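Local coordinates for type IV pilus biogenesis protein PilB (Streptococcus sanguinis, PDB 7B7P), which is a minor type IV pilin that carries a von Willebrand factor A-like domain with a metal-ion-dependent adhesion site and takes a direct part in adhesion, at residues Lys63-Val68 against Val78-Thr83; Phe168-Ser173 against Gly218-Ala223. One frame throughout, in Å; residues are numbered along the deposited sequence.

Interaction 1: residues Lys63-Val68 against Val78-Thr83; sequences KVMNYV and VSELGT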
loop_
_atom_site.group_PDB
_atom_site.type_symbol
_atom_site.label_atom_id
_atom_site.label_comp_id
_atom_site.label_asym_id
_atom_site.label_seq_id
_atom_site.Cartn_x
_atom_site.Cartn_y
_atom_site.Cartn_z
ATOM N N LYS A 63 11.912 -26.889 25.031
ATOM C CA LYS A 63 13.135 -26.707 24.270
ATOM C C LYS A 63 12.978 -25.525 23.317
ATOM O O LYS A 63 11.908 -25.316 22.737
ATOM C CB LYS A 63 13.485 -28.002 23.521
ATOM C CG LYS A 63 14.418 -28.946 24.285
ATOM C CD LYS A 63 15.622 -28.204 24.854
ATOM C CE LYS A 63 16.092 -28.798 26.175
ATOM N NZ LYS A 63 17.109 -27.894 26.806
ATOM N N VAL A 64 14.035 -24.725 23.192
ATOM C CA VAL A 64 14.093 -23.668 22.186
ATOM C C VAL A 64 14.706 -24.277 20.937
ATOM O O VAL A 64 15.850 -24.743 20.971
ATOM C CB VAL A 64 14.929 -22.466 22.656
ATOM C CG1 VAL A 64 15.090 -21.460 21.503
ATOM C CG2 VAL A 64 14.326 -21.809 23.889
ATOM N N MET A 65 13.966 -24.266 19.828
ATOM C CA MET A 65 14.460 -24.919 18.625
ATOM C C MET A 65 14.477 -23.993 17.423
ATOM O O MET A 65 13.886 -22.911 17.407
ATOM C CB MET A 65 13.676 -26.192 18.309
ATOM C CG MET A 65 14.305 -27.356 19.055
ATOM S SD MET A 65 13.151 -28.553 19.671
ATOM C CE MET A 65 11.998 -27.403 20.377
ATOM N N ASN A 66 15.179 -24.477 16.407
ATOM C CA ASN A 66 15.596 -23.688 15.260
ATOM C C ASN A 66 15.381 -24.554 14.020
ATOM O O ASN A 66 16.177 -25.459 13.754
ATOM C CB ASN A 66 17.050 -23.276 15.427
ATOM C CG ASN A 66 17.570 -22.476 14.266
ATOM O OD1 ASN A 66 16.818 -21.775 13.592
ATOM N ND2 ASN A 66 18.873 -22.558 14.034
ATOM N N TYR A 67 14.302 -24.289 13.280
ATOM C CA TYR A 67 13.995 -24.999 12.037
ATOM C C TYR A 67 14.588 -24.203 10.883
ATOM O O TYR A 67 14.045 -23.168 10.492
ATOM C CB TYR A 67 12.492 -25.168 11.860
ATOM C CG TYR A 67 11.768 -25.681 13.079
ATOM C CD1 TYR A 67 11.425 -24.824 14.115
ATOM C CD2 TYR A 67 11.420 -27.022 13.193
ATOM C CE1 TYR A 67 10.761 -25.283 15.231
ATOM C CE2 TYR A 67 10.752 -27.494 14.306
ATOM C CZ TYR A 67 10.420 -26.616 15.321
ATOM O OH TYR A 67 9.752 -27.065 16.440
ATOM N N VAL A 68 15.701 -24.692 10.324
ATOM C CA VAL A 68 16.464 -23.966 9.308
ATOM C C VAL A 68 16.098 -24.487 7.923
ATOM O O VAL A 68 15.899 -25.693 7.731
ATOM C CB VAL A 68 17.980 -24.082 9.564
ATOM C CG1 VAL A 68 18.752 -23.183 8.610
ATOM C CG2 VAL A 68 18.299 -23.732 11.010
ATOM N N VAL A 78 15.607 -29.473 11.984
ATOM C CA VAL A 78 15.195 -29.308 13.377
ATOM C C VAL A 78 16.378 -29.531 14.321
ATOM O O VAL A 78 16.871 -30.654 14.468
ATOM C CB VAL A 78 14.011 -30.246 13.713
ATOM C CG1 VAL A 78 14.254 -31.679 13.213
ATOM C CG2 VAL A 78 13.722 -30.244 15.207
ATOM N N SER A 79 16.843 -28.454 14.962
ATOM C CA SER A 79 17.938 -28.495 15.924
ATOM C C SER A 79 17.583 -27.659 17.145
ATOM O O SER A 79 17.049 -26.554 17.007
ATOM C CB SER A 79 19.240 -27.972 15.307
ATOM O OG SER A 79 20.206 -27.718 16.312
ATOM N N GLU A 80 17.896 -28.176 18.337
ATOM C CA GLU A 80 17.694 -27.392 19.548
ATOM C C GLU A 80 18.791 -26.347 19.688
ATOM O O GLU A 80 19.975 -26.650 19.510
ATOM C CB GLU A 80 17.664 -28.277 20.793
ATOM C CG GLU A 80 17.292 -27.476 22.035
ATOM C CD GLU A 80 18.291 -27.599 23.198
ATOM O OE1 GLU A 80 19.129 -28.528 23.198
ATOM O OE2 GLU A 80 18.268 -26.728 24.100
ATOM N N LEU A 81 18.386 -25.112 19.997
ATOM C CA LEU A 81 19.317 -24.026 20.283
ATOM C C LEU A 81 19.630 -24.061 21.771
ATOM O O LEU A 81 18.765 -23.773 22.606
ATOM C CB LEU A 81 18.725 -22.685 19.868
ATOM C CG LEU A 81 19.044 -22.335 18.417
ATOM C CD1 LEU A 81 18.282 -21.110 18.018
ATOM C CD2 LEU A 81 20.531 -22.123 18.248
ATOM N N GLY A 82 20.854 -24.427 22.100
ATOM C CA GLY A 82 21.249 -24.697 23.461
ATOM C C GLY A 82 22.209 -25.858 23.483
ATOM O O GLY A 82 22.717 -26.290 22.448
ATOM N N THR A 83 22.458 -26.373 24.685
ATOM C CA THR A 83 23.429 -27.452 24.842
ATOM C C THR A 83 22.972 -28.591 25.745
ATOM O O THR A 83 23.505 -29.696 25.607
ATOM C CB THR A 83 24.766 -26.907 25.382
ATOM O OG1 THR A 83 24.540 -26.171 26.594
ATOM C CG2 THR A 83 25.462 -26.012 24.355
#
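K63 lies across E80 beside the M65-E80 pair of an antiparallel hairpin, and the two side chains cross at a slant. From CB the lysine chain bends at its second and third torsions. CB and CG pass the E80 CG methylene, the latter at 3.9 Å, and CD then comes over the carboxylate, close to both CD and OE2 of the glutamate. CE follows the same oxygen, and the chain ends in a salt bridge of 3.2 Å from K63 NZ to E80 OE2. NZ reaches that oxygen from above the carboxylate plane, 63° out of it, and also donates to the carbonyl of K84, so the ammonium group has two partners. E80 CG stands anti to its own backbone N (chi1 -173°), which brings it to 3.3 Å from V64 O.

Behind this pair runs the backbone ladder. L81 N donates to V64 O at 2.7 Å, while N66 and S79 form a hydrogen-bonded pair whose N66 N to S79 O bond measures 2.9 Å. M65 and E80 make the neighbouring non-hydrogen-bonded pair; there M65 CG rests 3.4 Å from E80 CA, on the same face of the sheet as the E80 side chain. On the other face, the L81 CD1 methyl meets N66 CB at 3.6 Å, and L81 also touches Y22 of helix 9-27. V64 packs on S19 and V23 of that helix, and S19 OG bonds to L81 O. At the far end V78 CG2 approaches Y67 CE2 obliquely. The result is a two-stranded antiparallel hairpin, 64-67 with 79-80, at the edge of the six-stranded sheet that packs on the N-terminal helix, as in the globular heads of type IV pilins.

Interaction 2: residues Phe168-Ser173 against Gly218-Ala223; sequences FDTSGS and GFSTSA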
loop_
_atom_site.group_PDB
_atom_site.type_symbol
_atom_site.label_atom_id
_atom_site.label_comp_id
_atom_site.label_asym_id
_atom_site.label_seq_id
_atom_site.Cartn_x
_atom_site.Cartn_y
_atom_site.Cartn_z
ATOM N N PHE A 168 -4.520 10.532 -13.147
ATOM C CA PHE A 168 -4.152 11.913 -12.871
ATOM C C PHE A 168 -5.192 12.878 -13.423
ATOM O O PHE A 168 -5.518 12.838 -14.610
ATOM C CB PHE A 168 -2.775 12.239 -13.461
ATOM C CG PHE A 168 -1.609 11.611 -12.725
ATOM C CD1 PHE A 168 -1.774 10.971 -11.511
ATOM C CD2 PHE A 168 -0.329 11.695 -13.259
ATOM C CE1 PHE A 168 -0.693 10.405 -10.847
ATOM C CE2 PHE A 168 0.746 11.142 -12.612
ATOM C CZ PHE A 168 0.574 10.500 -11.402
ATOM N N ASP A 169 -5.681 13.758 -12.554
ATOM C CA ASP A 169 -6.537 14.861 -12.949
ATOM C C ASP A 169 -5.793 15.760 -13.944
ATOM O O ASP A 169 -4.672 16.206 -13.680
ATOM C CB ASP A 169 -6.942 15.620 -11.675
ATOM C CG ASP A 169 -7.987 16.712 -11.897
ATOM O OD1 ASP A 169 -8.066 17.339 -12.973
ATOM O OD2 ASP A 169 -8.719 17.002 -10.925
ATOM N N THR A 170 -6.403 15.982 -15.113
ATOM C CA THR A 170 -5.863 16.864 -16.144
ATOM C C THR A 170 -6.841 17.981 -16.473
ATOM O O THR A 170 -6.849 18.489 -17.593
ATOM C CB THR A 170 -5.488 16.105 -17.429
ATOM O OG1 THR A 170 -6.664 15.613 -18.093
ATOM C CG2 THR A 170 -4.539 14.944 -17.167
ATOM N N SER A 171 -7.645 18.405 -15.502
ATOM C CA SER A 171 -8.570 19.501 -15.746
ATOM C C SER A 171 -7.821 20.832 -15.971
ATOM O O SER A 171 -6.616 20.959 -15.735
ATOM C CB SER A 171 -9.559 19.626 -14.589
ATOM O OG SER A 171 -8.915 20.031 -13.403
ATOM N N GLY A 172 -8.574 21.843 -16.422
ATOM C CA GLY A 172 -7.971 23.123 -16.756
ATOM C C GLY A 172 -7.318 23.817 -15.576
ATOM O O GLY A 172 -6.323 24.530 -15.742
ATOM N N SER A 173 -7.849 23.610 -14.369
ATOM C CA SER A 173 -7.236 24.177 -13.172
ATOM C C SER A 173 -5.772 23.757 -13.012
ATOM O O SER A 173 -5.009 24.432 -12.306
ATOM C CB SER A 173 -8.057 23.761 -11.935
ATOM O OG SER A 173 -7.898 22.373 -11.663
ATOM N N GLY A 218 -5.152 9.603 -17.658
ATOM C CA GLY A 218 -5.527 10.978 -17.416
ATOM C C GLY A 218 -7.041 11.082 -17.375
ATOM O O GLY A 218 -7.748 10.280 -17.971
ATOM N N PHE A 219 -7.543 12.079 -16.665
ATOM C CA PHE A 219 -8.976 12.299 -16.679
ATOM C C PHE A 219 -9.228 13.772 -16.465
ATOM O O PHE A 219 -8.509 14.438 -15.719
ATOM C CB PHE A 219 -9.727 11.465 -15.610
ATOM C CG PHE A 219 -9.536 11.957 -14.187
ATOM C CD1 PHE A 219 -10.396 12.900 -13.644
ATOM C CD2 PHE A 219 -8.506 11.446 -13.391
ATOM C CE1 PHE A 219 -10.228 13.356 -12.345
ATOM C CE2 PHE A 219 -8.332 11.880 -12.079
ATOM C CZ PHE A 219 -9.194 12.834 -11.555
ATOM N N SER A 220 -10.247 14.268 -17.142
ATOM C CA SER A 220 -10.780 15.577 -16.847
ATOM C C SER A 220 -12.278 15.498 -17.067
ATOM O O SER A 220 -12.988 14.881 -16.266
ATOM C CB SER A 220 -10.124 16.654 -17.715
ATOM O OG SER A 220 -10.291 16.364 -19.091
ATOM N N THR A 221 -12.772 16.148 -18.120
ATOM C CA THR A 221 -14.169 15.976 -18.496
ATOM C C THR A 221 -14.495 14.496 -18.673
ATOM O O THR A 221 -15.576 14.028 -18.296
ATOM C CB THR A 221 -14.452 16.775 -19.764
ATOM O OG1 THR A 221 -14.293 18.173 -19.475
ATOM C CG2 THR A 221 -15.885 16.530 -20.267
ATOM N N SER A 222 -13.546 13.739 -19.197
ATOM C CA SER A 222 -13.658 12.299 -19.271
ATOM C C SER A 222 -12.234 11.755 -19.316
ATOM O O SER A 222 -11.266 12.513 -19.374
ATOM C CB SER A 222 -14.524 11.884 -20.469
ATOM O OG SER A 222 -13.763 11.887 -21.652
ATOM N N ALA A 223 -12.111 10.440 -19.262
ATOM C CA ALA A 223 -10.815 9.817 -19.048
ATOM C C ALA A 223 -10.178 9.425 -20.379
ATOM O O ALA A 223 -10.857 9.242 -21.391
ATOM C CB ALA A 223 -10.946 8.585 -18.128
#
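F219 turns its ring across the backbone of D169, so that D169 CA sits over one face, 3.8 Å from the ring centroid and displaced toward the rim, in a CH-pi contact. Chi1 of 73° puts F219 CG between its backbone N and carbonyl carbon, and chi2 of 90° sets the turn of the ring. D169 CB touches the ring at CZ, and its carboxylate is inclined 38° to the ring plane. D169 and F219 project to the same face of the sheet; the D169 carboxylate turns to its own chain: OD1 takes S171 N at 2.8 Å, nearly along its C-O axis, closing an Asx turn, and S171 OG at 2.9 Å from the syn side. OD2 is held by T283 OG1 and D284 N.

The two parallel strands are joined by F219 N to F168 O (3.0 Å) and T170 N to F219 O (2.7 Å). T170 OG1 adds a weak bond to F219 O and faces S220 CB at 3.6 Å. The side chain of S171 comes within about 3 Å of a bound magnesium ion, and S173 OG bonds to D284; S173 and D284 are both magnesium-binding residues. This D-x-S-x-S turn at the C-terminal end of a parallel strand is the first element of the MIDAS of von Willebrand factor A domains.

In the fold
The two contacts belong to separate modules on opposite sides of the chain's centre, their own centres about 60 Å apart, and they share no strand or helix. Interaction 1 is partly buried and joins strands close in sequence in a hairpin at the edge of the pilin sheet; its chemistry mixes an antiparallel ladder with a charged pair on one face and apolar contacts toward the N-terminal helix on the other. Interaction 2 is buried and brings together parallel strands 162-169 and 212-219, with helix 191-209 between them in sequence. There D169 ties the turn that carries S171 and S173 beside a magnesium site, and an aromatic ring packs against the backbone next to it.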